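PDB 2E9Y: carbamate kinase from Aeropyrum pernix, which probably catalyses the reversible transfer of a phosphate group between ATP and carbamate, forming or consuming carbamoyl phosphate. Local coordinates for residues V199-R202 / V206-P209; A229-I234 / L305-G310; P111-R116 / A180-E185. One frame throughout, in Å; residues are numbered along the deposited sequence.

Interaction 1 (V199-R202 / V206-P209)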
loop_
_atom_site.group_PDB
_atom_site.type_symbol
_atom_site.label_atom_id
_atom_site.label_comp_id
_atom_site.label_asym_id
_atom_site.label_seq_id
_atom_site.Cartn_x
_atom_site.Cartn_y
_atom_site.Cartn_z
ATOM N N VAL A 199 -6.726 14.156 2.669
ATOM C CA VAL A 199 -6.009 15.026 3.552
ATOM C C VAL A 199 -6.539 16.444 3.411
ATOM O O VAL A 199 -7.204 16.799 2.440
ATOM C CB VAL A 199 -4.548 14.982 3.122
ATOM C CG1 VAL A 199 -4.012 13.560 3.279
ATOM C CG2 VAL A 199 -4.432 15.392 1.664
ATOM N N VAL A 200 -6.303 17.240 4.474
ATOM C CA VAL A 200 -6.669 18.663 4.429
ATOM C C VAL A 200 -5.442 19.521 4.679
ATOM O O VAL A 200 -4.484 19.109 5.320
ATOM C CB VAL A 200 -7.722 18.928 5.522
ATOM C CG1 VAL A 200 -9.012 18.160 5.223
ATOM C CG2 VAL A 200 -7.188 18.510 6.876
ATOM N N GLU A 201 -5.444 20.739 4.099
ATOM C CA GLU A 201 -4.337 21.632 4.404
ATOM C C GLU A 201 -4.573 22.368 5.721
ATOM O O GLU A 201 -5.599 23.003 5.933
ATOM C CB GLU A 201 -4.205 22.638 3.260
ATOM C CG GLU A 201 -4.670 22.064 1.922
ATOM C CD GLU A 201 -5.107 23.193 1.017
ATOM O OE1 GLU A 201 -4.257 23.787 0.369
ATOM O OE2 GLU A 201 -6.303 23.473 0.970
ATOM N N ARG A 202 -3.601 22.186 6.628
ATOM C CA ARG A 202 -3.647 22.906 7.877
ATOM C C ARG A 202 -2.828 24.180 7.765
ATOM O O ARG A 202 -2.082 24.379 6.818
ATOM C CB ARG A 202 -3.055 22.021 8.972
ATOM C CG ARG A 202 -3.839 20.731 9.184
ATOM C CD ARG A 202 -5.299 20.927 9.631
ATOM N NE ARG A 202 -5.845 19.639 10.075
ATOM C CZ ARG A 202 -7.179 19.510 10.296
ATOM N NH1 ARG A 202 -7.994 20.536 10.124
ATOM N NH2 ARG A 202 -7.653 18.328 10.685
ATOM N N VAL A 206 0.940 22.490 6.099
ATOM C CA VAL A 206 0.926 21.105 6.551
ATOM C C VAL A 206 -0.304 20.330 6.069
ATOM O O VAL A 206 -1.436 20.800 6.190
ATOM C CB VAL A 206 0.978 21.041 8.098
ATOM C CG1 VAL A 206 0.697 19.631 8.579
ATOM C CG2 VAL A 206 2.342 21.504 8.588
ATOM N N LEU A 207 -0.070 19.146 5.512
ATOM C CA LEU A 207 -1.165 18.296 5.060
ATOM C C LEU A 207 -1.435 17.312 6.190
ATOM O O LEU A 207 -0.504 16.779 6.793
ATOM C CB LEU A 207 -0.785 17.530 3.793
ATOM C CG LEU A 207 -0.632 18.314 2.488
ATOM C CD1 LEU A 207 -0.364 17.339 1.350
ATOM C CD2 LEU A 207 -1.892 19.120 2.209
ATOM N N GLU A 208 -2.705 17.083 6.490
ATOM C CA GLU A 208 -3.061 16.169 7.561
ATOM C C GLU A 208 -4.141 15.207 7.097
ATOM O O GLU A 208 -5.175 15.626 6.591
ATOM C CB GLU A 208 -3.570 16.951 8.771
ATOM C CG GLU A 208 -3.847 16.099 9.996
ATOM C CD GLU A 208 -4.442 16.908 11.133
ATOM O OE1 GLU A 208 -3.848 17.949 11.489
ATOM O OE2 GLU A 208 -5.497 16.504 11.669
ATOM N N PRO A 209 -3.907 13.898 7.258
ATOM C CA PRO A 209 -4.889 12.907 6.869
ATOM C C PRO A 209 -6.146 13.054 7.712
ATOM O O PRO A 209 -6.101 13.413 8.881
ATOM C CB PRO A 209 -4.281 11.518 7.075
ATOM C CG PRO A 209 -2.851 11.695 7.576
ATOM C CD PRO A 209 -2.851 13.233 8.004
#
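Val200 and Glu208 form the hydrogen-bonded pair of this contact, their backbones joined both ways: Val200 N donates to Glu208 O at 2.9 Å, and Glu208 N returns a bond to Val200 O of the same length. Beyond the pair, Arg202 N reaches Val206 O at a short 2.6 Å. On the face of Val199, Leu207 and Pro209, Val199 CG1 lies against Pro209 CA at 3.8 Å, while Leu207 turns onto Leu118 of strand 112-119 and, like Val199, onto Val174. This face loosens toward solvent at exposed Glu201, which lies alongside Leu207 and offers it little more than CG, 4.1 Å from Leu207 CD2. The two segments are the arms of a beta hairpin at the margin of the large mixed sheet of the amino acid kinase fold; strand 197-201 pairs with strand 112-119, and strand 207-209 pairs antiparallel with strand 197-201. The face of Val200, Arg202 and Glu208 is charged but close-fitting. Glu208 stretches out with CG anti to its backbone N (chi1 -175°), whereas Arg202 folds back at chi2 (-62°), and this brings guanidinium and carboxylate together as a salt bridge. NE of Arg202 meets OE1 of Glu208 at 3.0 Å in a weak bond, and Arg202 NH2 approaches Glu208 OE2, also at 3.0 Å, from above the carboxylate plane; the two flat groups are turned 56° apart. Buried Val200 sets CG2 3.5 Å from the plane of the Arg202 guanidinium, over its centre. In the second subunit, His95 NE2 is hydrogen-bonded to Leu207 O, and Glu99 packs on Val206.

Interaction 2 (A229-I234 / L305-G310)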
loop_
_atom_site.group_PDB
_atom_site.type_symbol
_atom_site.label_atom_id
_atom_site.label_comp_id
_atom_site.label_asym_id
_atom_site.label_seq_id
_atom_site.Cartn_x
_atom_site.Cartn_y
_atom_site.Cartn_z
ATOM N N ALA A 229 -5.869 14.209 -19.434
ATOM C CA ALA A 229 -6.181 12.950 -20.095
ATOM C C ALA A 229 -7.037 13.207 -21.327
ATOM O O ALA A 229 -7.771 14.194 -21.394
ATOM C CB ALA A 229 -6.917 12.014 -19.130
ATOM N N ASP A 230 -6.943 12.306 -22.297
ATOM C CA ASP A 230 -7.710 12.434 -23.526
ATOM C C ASP A 230 -9.129 11.908 -23.333
ATOM O O ASP A 230 -10.040 12.260 -24.083
ATOM C CB ASP A 230 -7.021 11.653 -24.650
ATOM C CG ASP A 230 -5.637 12.187 -24.968
ATOM O OD1 ASP A 230 -5.541 13.309 -25.505
ATOM O OD2 ASP A 230 -4.642 11.490 -24.677
ATOM N N LEU A 231 -9.321 11.073 -22.316
ATOM C CA LEU A 231 -10.636 10.499 -22.075
ATOM C C LEU A 231 -10.824 10.001 -20.651
ATOM O O LEU A 231 -9.882 9.514 -20.031
ATOM C CB LEU A 231 -10.866 9.329 -23.038
ATOM C CG LEU A 231 -12.151 8.499 -22.919
ATOM C CD1 LEU A 231 -13.356 9.358 -23.269
ATOM C CD2 LEU A 231 -12.080 7.302 -23.856
ATOM N N LEU A 232 -12.042 10.155 -20.140
ATOM C CA LEU A 232 -12.397 9.659 -18.816
ATOM C C LEU A 232 -13.369 8.525 -19.098
ATOM O O LEU A 232 -14.367 8.706 -19.802
ATOM C CB LEU A 232 -13.094 10.731 -17.963
ATOM C CG LEU A 232 -13.760 10.208 -16.676
ATOM C CD1 LEU A 232 -12.703 9.616 -15.741
ATOM C CD2 LEU A 232 -14.510 11.328 -15.979
ATOM N N VAL A 233 -13.063 7.350 -18.565
ATOM C CA VAL A 233 -13.905 6.182 -18.763
ATOM C C VAL A 233 -14.365 5.644 -17.414
ATOM O O VAL A 233 -13.552 5.446 -16.513
ATOM C CB VAL A 233 -13.129 5.055 -19.480
ATOM C CG1 VAL A 233 -14.028 3.837 -19.675
ATOM C CG2 VAL A 233 -12.599 5.555 -20.816
ATOM N N ILE A 234 -15.666 5.425 -17.272
ATOM C CA ILE A 234 -16.198 4.861 -16.039
ATOM C C ILE A 234 -16.812 3.513 -16.391
ATOM O O ILE A 234 -17.797 3.444 -17.124
ATOM C CB ILE A 234 -17.275 5.756 -15.407
ATOM C CG1 ILE A 234 -16.668 7.114 -15.035
ATOM C CG2 ILE A 234 -17.821 5.090 -14.152
ATOM C CD1 ILE A 234 -17.657 8.084 -14.441
ATOM N N LEU A 305 -14.146 2.309 -24.895
ATOM C CA LEU A 305 -12.964 3.141 -25.112
ATOM C C LEU A 305 -12.965 3.776 -26.513
ATOM O O LEU A 305 -12.487 4.881 -26.728
ATOM C CB LEU A 305 -11.720 2.271 -24.927
ATOM C CG LEU A 305 -11.208 2.284 -23.483
ATOM C CD1 LEU A 305 -10.504 3.595 -23.125
ATOM C CD2 LEU A 305 -12.326 2.105 -22.456
ATOM N N SER A 306 -13.502 3.005 -27.482
ATOM C CA SER A 306 -13.604 3.503 -28.859
ATOM C C SER A 306 -14.828 4.415 -29.070
ATOM O O SER A 306 -15.083 4.925 -30.161
ATOM C CB SER A 306 -13.693 2.289 -29.789
ATOM O OG SER A 306 -12.497 1.511 -29.686
ATOM N N LEU A 307 -15.609 4.579 -27.978
ATOM C CA LEU A 307 -16.830 5.370 -28.017
ATOM C C LEU A 307 -17.911 4.683 -28.845
ATOM O O LEU A 307 -18.796 5.320 -29.401
ATOM C CB LEU A 307 -16.507 6.761 -28.564
ATOM C CG LEU A 307 -15.489 7.498 -27.685
ATOM C CD1 LEU A 307 -15.296 8.950 -28.117
ATOM C CD2 LEU A 307 -15.887 7.542 -26.207
ATOM N N GLN A 308 -17.810 3.347 -28.967
ATOM C CA GLN A 308 -18.786 2.606 -29.758
ATOM C C GLN A 308 -19.793 1.854 -28.878
ATOM O O GLN A 308 -20.671 1.149 -29.344
ATOM C CB GLN A 308 -18.033 1.610 -30.635
ATOM C CG GLN A 308 -17.036 2.281 -31.578
ATOM C CD GLN A 308 -17.748 3.314 -32.422
ATOM O OE1 GLN A 308 -18.714 3.052 -33.121
ATOM N NE2 GLN A 308 -17.187 4.539 -32.368
ATOM N N ALA A 309 -19.599 1.990 -27.555
ATOM C CA ALA A 309 -20.540 1.398 -26.611
ATOM C C ALA A 309 -20.670 2.281 -25.382
ATOM O O ALA A 309 -19.858 3.168 -25.150
ATOM C CB ALA A 309 -20.012 0.019 -26.202
ATOM N N GLY A 310 -21.711 2.067 -24.587
ATOM C CA GLY A 310 -21.911 2.885 -23.404
ATOM C C GLY A 310 -22.476 4.254 -23.732
ATOM O O GLY A 310 -22.876 4.516 -24.868
#
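Val233 and Leu305 meet fork to fork, where the C-terminal end of helix 301-305 packs on strand 231-236 in the central sheet of the amino acid kinase fold. Their side chains cross at about a right angle: Val233 CG2 touches Leu305 CD1 at 3.7 Å, and Val233 CG1 touches Leu305 CD2, again at 3.7 Å. Leu231, two residues earlier on the same side of the strand, swings CG opposite its own nitrogen (chi1 176°) and sets CD2 4.1 Å from Leu305 CD1. Its other methyl, Leu231 CD1, reaches Leu307 CD2 at 4.3 Å. With an alanine in place of Leu305, CD1, which bridges Val233 and Leu231, and CD2, which meets Val233, would be gone, and a gap would probably open beside Val233 and Leu231 CD2. In the next shell, Trp47 packs on both Leu231 and Leu305, and Val304 adds to the cover of Val233. The strand itself is fixed by backbone bonds from Leu231 and Val233 to Val8. Leu307 ends the helix in a Schellman motif with positive phi, and its carbonyl oxygen is bonded to NH2 of Arg254. Just beyond, Gln308 NE2 folds back to Ser306 O at 3.1 Å, approaching from above the carbonyl plane.

Interaction 3 (P111-R116 / A180-E185)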
loop_
_atom_site.group_PDB
_atom_site.type_symbol
_atom_site.label_atom_id
_atom_site.label_comp_id
_atom_site.label_asym_id
_atom_site.label_seq_id
_atom_site.Cartn_x
_atom_site.Cartn_y
_atom_site.Cartn_z
ATOM N N PRO A 111 2.949 -0.174 -11.977
ATOM C CA PRO A 111 3.107 0.437 -10.654
ATOM C C PRO A 111 1.770 0.707 -9.978
ATOM O O PRO A 111 0.751 0.877 -10.650
ATOM C CB PRO A 111 3.843 1.733 -10.966
ATOM C CG PRO A 111 3.236 2.122 -12.300
ATOM C CD PRO A 111 3.241 0.798 -13.049
ATOM N N VAL A 112 1.788 0.729 -8.648
ATOM C CA VAL A 112 0.605 1.040 -7.849
ATOM C C VAL A 112 1.015 2.301 -7.091
ATOM O O VAL A 112 1.950 2.277 -6.288
ATOM C CB VAL A 112 0.263 -0.087 -6.841
ATOM C CG1 VAL A 112 -0.867 0.354 -5.925
ATOM C CG2 VAL A 112 -0.148 -1.346 -7.588
ATOM N N VAL A 113 0.339 3.411 -7.357
ATOM C CA VAL A 113 0.701 4.657 -6.697
ATOM C C VAL A 113 -0.156 4.934 -5.469
ATOM O O VAL A 113 -1.377 5.048 -5.573
ATOM C CB VAL A 113 0.576 5.860 -7.661
ATOM C CG1 VAL A 113 1.105 7.127 -6.987
ATOM C CG2 VAL A 113 1.341 5.583 -8.951
ATOM N N ILE A 114 0.484 5.021 -4.304
ATOM C CA ILE A 114 -0.257 5.364 -3.113
ATOM C C ILE A 114 -0.651 6.816 -3.256
ATOM O O ILE A 114 0.178 7.671 -3.509
ATOM C CB ILE A 114 0.646 5.186 -1.882
ATOM C CG1 ILE A 114 1.109 3.728 -1.695
ATOM C CG2 ILE A 114 -0.091 5.611 -0.603
ATOM C CD1 ILE A 114 -0.051 2.728 -1.711
ATOM N N SER A 115 -1.969 7.044 -3.156
ATOM C CA SER A 115 -2.520 8.316 -3.628
ATOM C C SER A 115 -3.342 9.049 -2.543
ATOM O O SER A 115 -4.222 8.476 -1.910
ATOM C CB SER A 115 -3.396 8.013 -4.830
ATOM O OG SER A 115 -2.598 7.345 -5.801
ATOM N N ARG A 116 -3.004 10.343 -2.335
ATOM C CA ARG A 116 -3.801 11.171 -1.425
ATOM C C ARG A 116 -4.626 12.192 -2.211
ATOM O O ARG A 116 -4.230 12.635 -3.280
ATOM C CB ARG A 116 -2.850 11.945 -0.518
ATOM C CG ARG A 116 -2.086 11.084 0.501
ATOM C CD ARG A 116 -0.856 11.817 1.048
ATOM N NE ARG A 116 0.034 12.142 -0.070
ATOM C CZ ARG A 116 1.131 12.901 0.147
ATOM N NH1 ARG A 116 1.438 13.370 1.350
ATOM N NH2 ARG A 116 1.936 13.176 -0.894
ATOM N N ALA A 180 1.599 10.971 -12.934
ATOM C CA ALA A 180 2.008 11.372 -14.281
ATOM C C ALA A 180 3.352 10.746 -14.647
ATOM O O ALA A 180 3.544 10.271 -15.767
ATOM C CB ALA A 180 2.092 12.891 -14.373
ATOM N N GLU A 181 4.282 10.748 -13.699
ATOM C CA GLU A 181 5.598 10.169 -13.931
ATOM C C GLU A 181 5.478 8.671 -14.199
ATOM O O GLU A 181 6.130 8.134 -15.098
ATOM C CB GLU A 181 6.495 10.418 -12.718
ATOM C CG GLU A 181 6.964 11.861 -12.593
ATOM C CD GLU A 181 7.498 12.188 -11.217
ATOM O OE1 GLU A 181 7.965 11.263 -10.521
ATOM O OE2 GLU A 181 7.462 13.373 -10.831
ATOM N N ALA A 182 4.635 8.000 -13.420
ATOM C CA ALA A 182 4.434 6.566 -13.587
ATOM C C ALA A 182 3.857 6.277 -14.965
ATOM O O ALA A 182 4.237 5.302 -15.612
ATOM C CB ALA A 182 3.492 6.037 -12.508
ATOM N N SER A 183 2.935 7.131 -15.403
ATOM C CA SER A 183 2.280 6.975 -16.701
ATOM C C SER A 183 3.261 7.154 -17.859
ATOM O O SER A 183 3.120 6.526 -18.912
ATOM C CB SER A 183 1.138 7.985 -16.835
ATOM O OG SER A 183 0.333 7.694 -17.962
ATOM N N ALA A 184 4.248 8.015 -17.666
ATOM C CA ALA A 184 5.244 8.246 -18.700
ATOM C C ALA A 184 6.097 6.991 -18.872
ATOM O O ALA A 184 6.579 6.700 -19.966
ATOM C CB ALA A 184 6.121 9.433 -18.322
ATOM N N GLU A 185 6.263 6.238 -17.789
ATOM C CA GLU A 185 7.079 5.028 -17.816
ATOM C C GLU A 185 6.336 3.728 -18.125
ATOM O O GLU A 185 6.949 2.763 -18.580
ATOM C CB GLU A 185 7.824 4.878 -16.485
ATOM C CG GLU A 185 8.861 5.958 -16.222
ATOM C CD GLU A 185 9.987 5.942 -17.240
ATOM O OE1 GLU A 185 10.652 4.893 -17.376
ATOM O OE2 GLU A 185 10.204 6.976 -17.907
#
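Helix 176-185 packs on the start of strand 112-119, and between 111-116 and 180-185 the helix contributes one methyl, CB of Ala182, which faces Pro111 and Val113. Pro111 brings the outer corner of its ring, with CG 3.9 Å from Ala182 CB. Val113, two residues further on, comes in with CG2 at 4.2 Å from the same Ala182 CB; a chi1 of -174° sends its other methyl, CG1, away from Ala182, about 6.1 Å from that CB. The CA atoms of Pro111 and Ala182 are 6.9 Å apart, a separation consistent with the small side chain at this point of the helix. No hydrogen bond crosses between the segments, and the contact is purely apolar. In the amino acid kinase fold this helix leads into strand 188-191, which runs parallel to strand 112-119 and is hydrogen-bonded to it: Pro111 and Val113 both pair with the backbone of Val190. Val189 touches Pro111, Val113 and Ala182 alike, so that the helix, the strand start and their common neighbour meet around one side chain, and Leu178 and Ile179, one turn earlier in the helix, add further contacts on Val113. Ser115 OG donates to Val113 O at 2.6 Å, from above the carbonyl plane, a bond within the segment just past the two residues that meet Ala182. The dimer partner comes close as well, Pro111 packing on Leu178 of the second subunit.

In the fold
All three contacts reach the same large mixed sheet, but at different places and by different chemistry. Interaction 2 is the buried one, purely aliphatic between segments far apart in sequence, and the second subunit does not touch it. Interaction 3 is also apolar but smaller and nearer the surface, a helix resting on a strand. Interaction 1 joins two neighbouring strands by backbone bonds and adds a salt bridge beside buried Val200. Interactions 1 and 3 share a neighbourhood: strands 197-201 and 112-119 lie side by side, Val199 CG1 packs on Arg116 CG at 4.2 Å, and both contacts meet the second subunit. Interaction 2 lies about 21 Å from interaction 3 and 33 Å from interaction 1, centre to centre.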